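Local coordinates for protein phosphatidylinositol phosphate phosphatase (Schizosaccharomyces pombe, PDB 1I9Z) that removes the 5-phosphate from soluble and lipid inositol phosphates such as Ins(1,4,5)P3 and phosphatidylinositol 4,5-bisphosphate, through this magnesium-dependent catalytic domain of a synaptojanin-like protein, at residues 175-179 with 208-212; 146-150 with 162-168; 24-30 with 54-60; 84-89 with 115-119. The contacts are given in a common frame with arbitrary orientation. Residues are numbered along the deposited sequence.

Contact 1 (175-179 with 208-212). With 2IP (D-myo-inositol-1,4-bisphosphate), chain C.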
# COMPACT_ATOMS: atom_id res chain seq x y z
N ASP A 175 -1.39 21.55 5.70
CA ASP A 175 -2.88 21.54 5.82
C ASP A 175 -3.48 21.09 4.46
O ASP A 175 -4.51 20.40 4.41
CB ASP A 175 -3.46 22.93 6.11
CG ASP A 175 -3.14 23.40 7.52
OD1 ASP A 175 -2.95 22.57 8.42
OD2 ASP A 175 -3.13 24.64 7.71
N GLU A 176 -2.85 21.48 3.38
CA GLU A 176 -3.38 21.06 2.07
C GLU A 176 -3.18 19.53 1.89
O GLU A 176 -4.05 18.86 1.33
CB GLU A 176 -2.71 21.83 0.95
CG GLU A 176 -3.38 21.50 -0.42
CD GLU A 176 -2.75 22.25 -1.61
OE1 GLU A 176 -1.84 23.10 -1.40
OE2 GLU A 176 -3.19 21.93 -2.75
N ARG A 177 -2.04 18.97 2.31
CA ARG A 177 -1.90 17.52 2.22
C ARG A 177 -2.95 16.84 3.10
O ARG A 177 -3.51 15.79 2.77
CB ARG A 177 -0.47 17.09 2.70
CG ARG A 177 0.60 17.57 1.71
CD ARG A 177 1.98 17.10 2.14
NE ARG A 177 2.71 18.08 2.97
CZ ARG A 177 3.35 19.16 2.47
NH1 ARG A 177 4.05 20.00 3.26
NH2 ARG A 177 3.24 19.48 1.18
N ASP A 178 -3.22 17.40 4.28
CA ASP A 178 -4.24 16.71 5.12
C ASP A 178 -5.61 16.72 4.40
O ASP A 178 -6.38 15.78 4.46
CB ASP A 178 -4.39 17.42 6.47
CG ASP A 178 -3.21 17.24 7.38
OD1 ASP A 178 -3.27 17.87 8.50
OD2 ASP A 178 -2.21 16.49 7.06
N HIS A 179 -5.88 17.83 3.73
CA HIS A 179 -7.12 18.01 3.00
C HIS A 179 -7.16 16.97 1.86
O HIS A 179 -8.22 16.41 1.51
CB HIS A 179 -7.16 19.40 2.41
CG HIS A 179 -8.26 19.57 1.40
ND1 HIS A 179 -8.02 19.72 0.05
CD2 HIS A 179 -9.60 19.60 1.56
CE1 HIS A 179 -9.18 19.87 -0.58
NE2 HIS A 179 -10.15 19.79 0.32
N PHE A 208 3.64 11.28 -0.41
CA PHE A 208 2.65 12.07 0.33
C PHE A 208 3.12 13.51 0.48
O PHE A 208 2.36 14.38 0.88
CB PHE A 208 2.33 11.43 1.72
CG PHE A 208 1.72 10.07 1.66
CD1 PHE A 208 1.08 9.59 0.50
CD2 PHE A 208 1.68 9.26 2.83
CE1 PHE A 208 0.41 8.38 0.50
CE2 PHE A 208 1.02 8.06 2.84
CZ PHE A 208 0.37 7.61 1.68
N ASN A 209 4.41 13.75 0.22
CA ASN A 209 4.96 15.10 0.21
C ASN A 209 5.12 15.81 1.53
O ASN A 209 5.48 16.98 1.53
CB ASN A 209 4.19 16.03 -0.77
CG ASN A 209 5.03 16.38 -2.06
OD1 ASN A 209 6.22 16.64 -1.99
ND2 ASN A 209 4.38 16.34 -3.25
N TYR A 210 4.91 15.10 2.64
CA TYR A 210 5.11 15.71 3.95
C TYR A 210 6.58 15.93 4.16
O TYR A 210 7.45 15.10 3.74
CB TYR A 210 4.52 14.85 5.04
CG TYR A 210 2.99 14.90 5.07
CD1 TYR A 210 2.23 13.96 4.38
CD2 TYR A 210 2.32 15.85 5.85
CE1 TYR A 210 0.83 13.95 4.45
CE2 TYR A 210 0.93 15.87 5.90
CZ TYR A 210 0.20 14.89 5.19
OH TYR A 210 -1.16 14.89 5.27
N ARG A 211 6.89 17.03 4.87
CA ARG A 211 8.29 17.50 4.99
C ARG A 211 8.83 17.53 6.43
O ARG A 211 8.09 17.25 7.41
CB ARG A 211 8.40 18.92 4.40
CG ARG A 211 7.83 19.09 2.96
CD ARG A 211 8.51 18.13 1.96
NE ARG A 211 7.87 18.23 0.64
CZ ARG A 211 8.22 19.12 -0.29
NH1 ARG A 211 9.22 19.97 -0.06
NH2 ARG A 211 7.52 19.19 -1.45
N ILE A 212 10.15 17.77 6.54
CA ILE A 212 10.76 17.90 7.90
C ILE A 212 10.77 19.42 8.12
O ILE A 212 11.38 20.18 7.34
CB ILE A 212 12.19 17.34 7.91
CG1 ILE A 212 12.12 15.81 7.68
CG2 ILE A 212 12.89 17.66 9.24
CD1 ILE A 212 13.52 15.27 7.42
C1 2IP C . 7.89 24.02 -3.37
C2 2IP C . 7.56 23.81 -4.87
C3 2IP C . 8.71 23.04 -5.61
C4 2IP C . 9.09 21.69 -4.94
C5 2IP C . 9.53 22.01 -3.50
C6 2IP C . 8.41 22.70 -2.67
O1 2IP C . 8.01 25.21 -2.63
O2 2IP C . 6.39 23.06 -5.05
O3 2IP C . 8.32 22.74 -6.92
O4 2IP C . 10.18 21.08 -5.70
O5 2IP C . 9.91 20.81 -2.82
O6 2IP C . 9.05 22.91 -1.42
P4 2IP C . 10.06 19.72 -6.49
O41 2IP C . 9.47 18.67 -5.49
O42 2IP C . 11.37 19.30 -6.97
O43 2IP C . 9.10 20.11 -7.64
P1 2IP C . 7.15 25.88 -1.60
O11 2IP C . 7.03 27.31 -2.15
O12 2IP C . 5.77 25.34 -1.31
O13 2IP C . 8.04 25.96 -0.36

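Contact 2 (146-150 with 162-168)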
# COMPACT_ATOMS: atom_id res chain seq x y z
N LYS A 146 -2.26 15.99 -9.09
CA LYS A 146 -2.16 15.16 -7.87
C LYS A 146 -3.39 14.29 -7.66
O LYS A 146 -4.49 14.59 -8.16
CB LYS A 146 -1.90 16.02 -6.65
CG LYS A 146 -0.66 16.93 -6.82
CD LYS A 146 0.64 16.12 -7.02
CE LYS A 146 1.89 17.02 -6.77
NZ LYS A 146 1.91 18.21 -7.69
N GLY A 147 -3.21 13.21 -6.91
CA GLY A 147 -4.33 12.33 -6.68
C GLY A 147 -3.96 10.93 -6.29
O GLY A 147 -2.81 10.65 -5.90
N ALA A 148 -4.93 10.04 -6.41
CA ALA A 148 -4.74 8.65 -6.02
C ALA A 148 -5.23 7.64 -7.00
O ALA A 148 -6.19 7.91 -7.74
CB ALA A 148 -5.47 8.38 -4.65
N VAL A 149 -4.57 6.47 -7.00
CA VAL A 149 -5.02 5.34 -7.84
C VAL A 149 -5.16 4.16 -6.88
O VAL A 149 -4.25 3.91 -6.06
CB VAL A 149 -3.96 4.98 -8.92
CG1 VAL A 149 -4.45 3.76 -9.74
CG2 VAL A 149 -3.77 6.20 -9.83
N ALA A 150 -6.28 3.46 -6.96
CA ALA A 150 -6.52 2.33 -6.08
C ALA A 150 -7.06 1.06 -6.78
O ALA A 150 -7.84 1.13 -7.77
CB ALA A 150 -7.52 2.79 -4.92
N PHE A 162 -5.32 -1.62 -2.12
CA PHE A 162 -4.08 -0.91 -2.29
C PHE A 162 -4.29 0.46 -2.94
O PHE A 162 -5.01 0.60 -3.98
CB PHE A 162 -3.10 -1.75 -3.14
CG PHE A 162 -2.72 -2.98 -2.47
CD1 PHE A 162 -3.46 -4.16 -2.68
CD2 PHE A 162 -1.64 -2.98 -1.55
CE1 PHE A 162 -3.13 -5.34 -2.00
CE2 PHE A 162 -1.30 -4.14 -0.87
CZ PHE A 162 -2.04 -5.31 -1.09
N ILE A 163 -3.66 1.47 -2.33
CA ILE A 163 -3.77 2.82 -2.83
C ILE A 163 -2.43 3.49 -2.94
O ILE A 163 -1.66 3.47 -1.97
CB ILE A 163 -4.61 3.71 -1.89
CG1 ILE A 163 -5.91 2.99 -1.52
CG2 ILE A 163 -4.88 5.07 -2.53
CD1 ILE A 163 -6.15 2.96 -0.08
N THR A 164 -2.10 4.02 -4.13
CA THR A 164 -0.89 4.85 -4.21
C THR A 164 -1.34 6.30 -4.50
O THR A 164 -2.39 6.53 -5.10
CB THR A 164 0.14 4.36 -5.29
OG1 THR A 164 1.36 5.06 -5.08
CG2 THR A 164 -0.38 4.68 -6.74
N SER A 165 -0.59 7.31 -4.03
CA SER A 165 -0.96 8.70 -4.23
C SER A 165 0.23 9.60 -4.41
O SER A 165 1.40 9.21 -4.11
CB SER A 165 -1.67 9.26 -2.95
OG SER A 165 -2.79 8.46 -2.76
N HIS A 166 -0.08 10.81 -4.87
CA HIS A 166 0.92 11.87 -4.99
C HIS A 166 0.16 13.04 -4.45
O HIS A 166 -0.83 13.48 -5.09
CB HIS A 166 1.28 12.08 -6.45
CG HIS A 166 2.52 12.90 -6.68
ND1 HIS A 166 3.20 13.57 -5.68
CD2 HIS A 166 3.14 13.20 -7.85
CE1 HIS A 166 4.20 14.26 -6.22
NE2 HIS A 166 4.18 14.05 -7.53
N LEU A 167 0.55 13.53 -3.26
CA LEU A 167 -0.19 14.64 -2.65
C LEU A 167 0.43 16.00 -2.83
O LEU A 167 1.56 16.17 -3.41
CB LEU A 167 -0.42 14.34 -1.14
CG LEU A 167 -0.93 12.95 -0.78
CD1 LEU A 167 -1.16 12.87 0.78
CD2 LEU A 167 -2.28 12.61 -1.61
N ALA A 168 -0.28 17.04 -2.37
CA ALA A 168 0.19 18.42 -2.65
C ALA A 168 1.63 18.71 -2.29
O ALA A 168 2.05 18.34 -1.19
CB ALA A 168 -0.68 19.43 -1.94

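Contact 3 (24-30 with 54-60)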
# COMPACT_ATOMS: atom_id res chain seq x y z
N ASN A 24 -0.76 -17.79 4.73
CA ASN A 24 -0.07 -16.50 4.80
C ASN A 24 0.37 -16.20 3.35
O ASN A 24 0.92 -17.05 2.68
CB ASN A 24 1.17 -16.56 5.69
CG ASN A 24 0.98 -15.83 7.04
OD1 ASN A 24 -0.15 -15.46 7.44
ND2 ASN A 24 2.09 -15.64 7.75
N VAL A 25 0.09 -15.00 2.88
CA VAL A 25 0.50 -14.59 1.54
C VAL A 25 1.56 -13.48 1.75
O VAL A 25 1.33 -12.58 2.56
CB VAL A 25 -0.72 -14.02 0.77
CG1 VAL A 25 -0.27 -13.35 -0.55
CG2 VAL A 25 -1.73 -15.19 0.48
N LYS A 26 2.69 -13.55 1.03
CA LYS A 26 3.76 -12.54 1.13
C LYS A 26 3.50 -11.41 0.11
O LYS A 26 3.28 -11.69 -1.07
CB LYS A 26 5.13 -13.15 0.79
CG LYS A 26 5.63 -14.23 1.78
CD LYS A 26 6.79 -15.00 1.13
CE LYS A 26 7.65 -15.83 2.14
NZ LYS A 26 8.96 -15.11 2.53
N ILE A 27 3.54 -10.17 0.57
CA ILE A 27 3.23 -9.04 -0.29
C ILE A 27 4.36 -8.02 -0.27
O ILE A 27 4.84 -7.63 0.79
CB ILE A 27 1.94 -8.34 0.18
CG1 ILE A 27 0.77 -9.34 0.13
CG2 ILE A 27 1.69 -7.11 -0.74
CD1 ILE A 27 -0.57 -8.79 0.75
N PHE A 28 4.79 -7.61 -1.44
CA PHE A 28 5.92 -6.67 -1.59
C PHE A 28 5.34 -5.38 -2.15
O PHE A 28 4.70 -5.41 -3.23
CB PHE A 28 6.93 -7.22 -2.60
CG PHE A 28 8.24 -6.44 -2.65
CD1 PHE A 28 9.37 -6.90 -1.93
CD2 PHE A 28 8.37 -5.27 -3.44
CE1 PHE A 28 10.59 -6.22 -1.97
CE2 PHE A 28 9.60 -4.56 -3.50
CZ PHE A 28 10.74 -5.06 -2.74
N VAL A 29 5.50 -4.28 -1.43
CA VAL A 29 4.94 -3.00 -1.83
C VAL A 29 6.09 -2.08 -2.13
O VAL A 29 6.99 -1.91 -1.33
CB VAL A 29 4.03 -2.38 -0.72
CG1 VAL A 29 3.52 -0.95 -1.15
CG2 VAL A 29 2.87 -3.28 -0.44
N ALA A 30 6.05 -1.51 -3.32
CA ALA A 30 7.11 -0.67 -3.83
C ALA A 30 6.59 0.65 -4.37
O ALA A 30 5.62 0.68 -5.12
CB ALA A 30 7.86 -1.45 -5.02
N LEU A 54 10.80 -14.69 -3.38
CA LEU A 54 10.01 -13.71 -4.13
C LEU A 54 8.63 -13.70 -3.49
O LEU A 54 8.13 -14.74 -2.99
CB LEU A 54 9.89 -14.15 -5.58
CG LEU A 54 11.22 -14.36 -6.32
CD1 LEU A 54 10.93 -15.14 -7.59
CD2 LEU A 54 11.89 -13.02 -6.63
N ALA A 55 7.97 -12.54 -3.53
CA ALA A 55 6.65 -12.43 -2.93
C ALA A 55 5.57 -13.07 -3.79
O ALA A 55 5.78 -13.31 -4.98
CB ALA A 55 6.28 -10.92 -2.73
N ASP A 56 4.41 -13.27 -3.20
CA ASP A 56 3.26 -13.79 -3.97
C ASP A 56 2.63 -12.67 -4.78
O ASP A 56 2.15 -12.87 -5.90
CB ASP A 56 2.25 -14.36 -2.99
CG ASP A 56 2.84 -15.58 -2.25
OD1 ASP A 56 3.34 -16.47 -2.96
OD2 ASP A 56 2.81 -15.64 -1.01
N ILE A 57 2.64 -11.46 -4.21
CA ILE A 57 2.00 -10.32 -4.84
C ILE A 57 2.96 -9.15 -4.77
O ILE A 57 3.50 -8.89 -3.70
CB ILE A 57 0.69 -9.95 -4.08
CG1 ILE A 57 -0.22 -11.18 -4.04
CG2 ILE A 57 -0.05 -8.78 -4.77
CD1 ILE A 57 -1.52 -10.97 -3.25
N TYR A 58 3.21 -8.51 -5.93
CA TYR A 58 3.98 -7.29 -6.00
C TYR A 58 3.04 -6.12 -6.31
O TYR A 58 2.29 -6.14 -7.34
CB TYR A 58 5.06 -7.33 -7.08
CG TYR A 58 6.23 -8.13 -6.69
CD1 TYR A 58 6.18 -9.51 -6.79
CD2 TYR A 58 7.39 -7.52 -6.18
CE1 TYR A 58 7.23 -10.30 -6.35
CE2 TYR A 58 8.50 -8.33 -5.75
CZ TYR A 58 8.38 -9.72 -5.83
OH TYR A 58 9.33 -10.57 -5.35
N VAL A 59 3.06 -5.09 -5.44
CA VAL A 59 2.19 -3.93 -5.64
C VAL A 59 3.16 -2.78 -5.87
O VAL A 59 3.93 -2.40 -4.99
CB VAL A 59 1.26 -3.68 -4.37
CG1 VAL A 59 0.45 -2.33 -4.57
CG2 VAL A 59 0.30 -4.91 -4.19
N VAL A 60 3.15 -2.22 -7.08
CA VAL A 60 4.06 -1.15 -7.45
C VAL A 60 3.35 0.14 -7.81
O VAL A 60 2.48 0.16 -8.70
CB VAL A 60 4.91 -1.59 -8.69
CG1 VAL A 60 6.03 -0.55 -8.99
CG2 VAL A 60 5.52 -3.03 -8.44

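Contact 4 (84-89 with 115-119)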
# COMPACT_ATOMS: atom_id res chain seq x y z
N TRP A 84 6.83 0.83 -18.31
CA TRP A 84 7.19 0.42 -16.96
C TRP A 84 6.57 -0.94 -16.67
O TRP A 84 7.23 -1.80 -16.09
CB TRP A 84 6.69 1.48 -15.93
CG TRP A 84 7.57 2.64 -15.95
CD1 TRP A 84 7.30 3.88 -16.44
CD2 TRP A 84 8.87 2.71 -15.37
NE1 TRP A 84 8.34 4.73 -16.18
CE2 TRP A 84 9.33 4.03 -15.53
CE3 TRP A 84 9.69 1.76 -14.72
CZ2 TRP A 84 10.61 4.47 -15.07
CZ3 TRP A 84 10.97 2.19 -14.23
CH2 TRP A 84 11.40 3.55 -14.43
N GLU A 85 5.30 -1.14 -17.04
CA GLU A 85 4.67 -2.45 -16.82
C GLU A 85 5.48 -3.56 -17.47
O GLU A 85 5.67 -4.65 -16.91
CB GLU A 85 3.24 -2.53 -17.43
CG GLU A 85 2.27 -1.55 -16.72
CD GLU A 85 0.90 -1.47 -17.35
OE1 GLU A 85 0.63 -2.21 -18.32
OE2 GLU A 85 0.07 -0.67 -16.88
N SER A 86 5.87 -3.31 -18.72
CA SER A 86 6.63 -4.33 -19.43
C SER A 86 7.97 -4.55 -18.72
O SER A 86 8.46 -5.71 -18.64
CB SER A 86 6.88 -3.85 -20.90
OG SER A 86 7.87 -4.66 -21.50
N CYS A 87 8.58 -3.46 -18.23
CA CYS A 87 9.87 -3.64 -17.53
C CYS A 87 9.74 -4.44 -16.24
O CYS A 87 10.55 -5.32 -15.94
CB CYS A 87 10.56 -2.30 -17.22
SG CYS A 87 11.21 -1.44 -18.65
N VAL A 88 8.72 -4.12 -15.42
CA VAL A 88 8.55 -4.86 -14.19
C VAL A 88 8.23 -6.33 -14.46
O VAL A 88 8.81 -7.26 -13.83
CB VAL A 88 7.42 -4.20 -13.34
CG1 VAL A 88 7.14 -5.04 -12.10
CG2 VAL A 88 7.82 -2.79 -12.97
N LYS A 89 7.33 -6.58 -15.41
CA LYS A 89 6.96 -7.94 -15.72
C LYS A 89 8.20 -8.73 -16.19
O LYS A 89 8.39 -9.87 -15.81
CB LYS A 89 5.90 -7.94 -16.84
CG LYS A 89 5.23 -9.30 -17.19
CD LYS A 89 4.20 -9.16 -18.40
CE LYS A 89 2.86 -8.35 -18.03
NZ LYS A 89 2.88 -6.80 -17.81
N LEU A 115 -0.58 2.66 -10.56
CA LEU A 115 -0.53 1.52 -9.63
C LEU A 115 -0.65 0.27 -10.49
O LEU A 115 -1.51 0.18 -11.38
CB LEU A 115 -1.75 1.56 -8.64
CG LEU A 115 -1.73 0.46 -7.57
CD1 LEU A 115 -0.48 0.69 -6.60
CD2 LEU A 115 -3.11 0.48 -6.78
N MET A 116 0.24 -0.68 -10.28
CA MET A 116 0.13 -1.91 -11.04
C MET A 116 0.38 -3.05 -10.08
O MET A 116 1.29 -2.98 -9.20
CB MET A 116 1.14 -1.92 -12.21
CG MET A 116 2.55 -1.68 -11.75
SD MET A 116 3.71 -1.38 -13.22
CE MET A 116 3.28 0.13 -13.77
N ILE A 117 -0.42 -4.12 -10.23
CA ILE A 117 -0.31 -5.24 -9.31
C ILE A 117 -0.04 -6.54 -10.09
O ILE A 117 -0.73 -6.83 -11.09
CB ILE A 117 -1.63 -5.34 -8.48
CG1 ILE A 117 -1.79 -4.08 -7.58
CG2 ILE A 117 -1.56 -6.66 -7.57
CD1 ILE A 117 -3.00 -4.18 -6.61
N PHE A 118 1.02 -7.25 -9.68
CA PHE A 118 1.40 -8.53 -10.27
C PHE A 118 1.28 -9.65 -9.24
O PHE A 118 1.51 -9.42 -8.05
CB PHE A 118 2.83 -8.49 -10.76
CG PHE A 118 3.09 -7.45 -11.80
CD1 PHE A 118 3.40 -6.13 -11.44
CD2 PHE A 118 3.06 -7.80 -13.15
CE1 PHE A 118 3.66 -5.19 -12.43
CE2 PHE A 118 3.33 -6.84 -14.13
CZ PHE A 118 3.62 -5.56 -13.75
N CYS A 119 0.92 -10.86 -9.65
CA CYS A 119 0.90 -11.96 -8.67
C CYS A 119 1.43 -13.20 -9.37
O CYS A 119 1.53 -13.24 -10.63
CB CYS A 119 -0.52 -12.24 -8.15
SG CYS A 119 -1.74 -12.59 -9.44

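Contact 1 (175-179 with 208-212)
The contact backs the inositol-bisphosphate pocket: loop 208-212 carries R211 to the bound D-myo-inositol-1,4-bisphosphate and packs against helix 174-187. R211 NH1 donates to both O5 and O6 of the ligand, at 3.0 and 3.2 Å, and R211 NH2 adds a weak bond to O5 at 3.2 Å. The guanidinium is held from within its own loop: R211 NE binds N209 O at 2.8 Å and R211 NH2 binds N209 OD1 at 2.9 Å; the other end of the amide, N209 ND2, hydrogen-bonds L167 O. Ins(1,4)P2 is what remains when Ins(1,4,5)P3 loses its 5-phosphate, so the bonds to O5 are consistent with R211 lying beside the cleaved position of this DNase I-like active site. Behind it, R177 reaches from the helix. Its CD lies 3.7 Å from the centroid of the Y210 ring, almost on the ring normal, a CH-pi contact, and comes within 3.0 Å of F208 O. The R177 guanidinium carries N209 O over one face, with CZ 3.2 Å from that oxygen, but hydrogen-bonds A168 O, G170 O and Q236 OE1 instead. From the next helix residue, D178 OD2 accepts a hydrogen bond from Y210 OH at 2.6 Å.

Contact 2 (146-150 with 162-168)
K146, with 87 Å² covered, and H166, with 58 Å², bury more surface than any other residues of this antiparallel pairing, and they meet at its end beside the active site. The lysine chain folds over the imidazole: K146 CE sits 3.8 Å from the centroid of the H166 ring, 15° off its normal, a CH-pi contact over the face, while K146 CB approaches H166 O to 3.2 Å. The next residue, G147, pairs with H166 through two backbone bonds, G147 N to H166 O at 3.0 Å and H166 N to G147 O at 2.9 Å. At phi/psi 158/-163 a CB on G147 would collide with K146 O, so the position suits glycine alone. V149, third in the contact at 44 Å², repeats the pattern with T164: V149 N to T164 O and T164 N to V149 O are both 2.9 Å. Alternating with these hydrogen-bonded pairs, A148 faces S165 and A150 faces I163, with A150 CB 3.8 Å from I163 CG1 on the side of the sheet opposite V149, T164 and H166. The H166 side chain lies about 6 Å from the calcium ion and makes a weak hydrogen bond to E64. Strands 147-155 and 158-166 thus form a beta hairpin in one of the two central sheets of the DNase I-like fold, its open end placing H166 close to the calcium site.

Contact 3 (24-30 with 54-60)
Small and large side chains interlock along two parallel strands whose short axes (24-30 and 57-60) approach to 4.8 Å at 14°. On one face, A55 is a low bump tucked between K26 and F28: its CB lies 3.8 Å from F28 CB and 3.5 Å from K26 O. The Y58 ring then fills the hollow beside F28, Y58 CD2 coming to 3.6 Å from F28 CB, and the two rings meet obliquely with centroids 5.2 Å apart. Y58 OH folds back to accept A55 N at 3.0 Å. Beyond the rings the surface drops to A30, whose CB sits 4.4 Å from V60 CG2; W46 and L47 of helix 44-47 come down on this shallow spot. Strand 20-33, that helix and strand 57-63 form a beta-alpha-beta unit in one sheet of the DNase I-like sandwich, which explains the parallel direction. Its backbone ladder runs F28 N to I57 O (2.9 Å) and V59 N to F28 O (2.8 Å). The other face is aliphatic, V25, I27, V29, I57 and V59, and F162 of contact 2 packs on I27, V29 and V59; V25 CG1 reaches I57 CD1 at 3.8 Å. At the strand entrance K26 O accepts both D56 N (2.9 Å) and I57 N (3.2 Å), while D56 OD2 accepts a hydrogen bond from K26 N at 2.9 Å; D56 OD1 forms a salt bridge with K120.

Contact 4 (84-89 with 115-119)
W84 begins the run with only a glancing touch, its CB 4.3 Å from M116 CE, while its indole turns off toward F62 and the loop residues L34, C37 and A39. E85 comes closer: its aliphatic CG lies 3.5 Å from M116 CE, so the methionine tip packs on the methylene part of the glutamate, whose carboxylate goes instead to R81 and S107. The backbone E85 O is 3.9 Å from F118 CZ. One turn on from W84, V88 has its CA-to-CB bond toward the strand and touches both M116 and F118, with V88 CG1 3.5 Å from F118 CE1 and V88 CG2 4.4 Å from M116 SD. K89 ends the segment with NZ at the edge of the F118 ring, 3.7 Å from F118 CE2, and making a weak hydrogen bond to Q104. No hydrogen bond crosses the interface, which is a helix-on-sheet packing of 265 Å². M116 and F118, two apart on the strand, both face the helix, whereas L115 and I117 point to the other side of the sheet, L115 against V149 and I151, I117 against I151 and F153 of strand 147-155. Helix 78-94 therefore lies on the outer face of the six-stranded sheet, where the axis of 84-89 passes 10.3 Å from that of 115-119, at 27°, with strand 113-120 flanked by strands 57-63 and 102-110.

The four contacts step from the outer helix layer to the ligand. Contacts 4 and 3 share one sheet, with centres 12 Å apart: Y58 N lies 2.9 Å from F118 O and V60 O 2.9 Å from M116 N. Contact 2 belongs to the facing sheet, with F162 CD2 3.7 Å from V59 CG1 and V149 CG1 3.7 Å from L115 CB. Contact 1 continues from contact 2, 13 Å away between centres, through N209 ND2 to L167 O at 2.8 Å and R177 NH2 to A168 O at 2.9 Å. R211 hydrogen-bonds the inositol bisphosphate, whereas the H166 side chain stays about 7 Å from it and about 6 Å from the calcium ion.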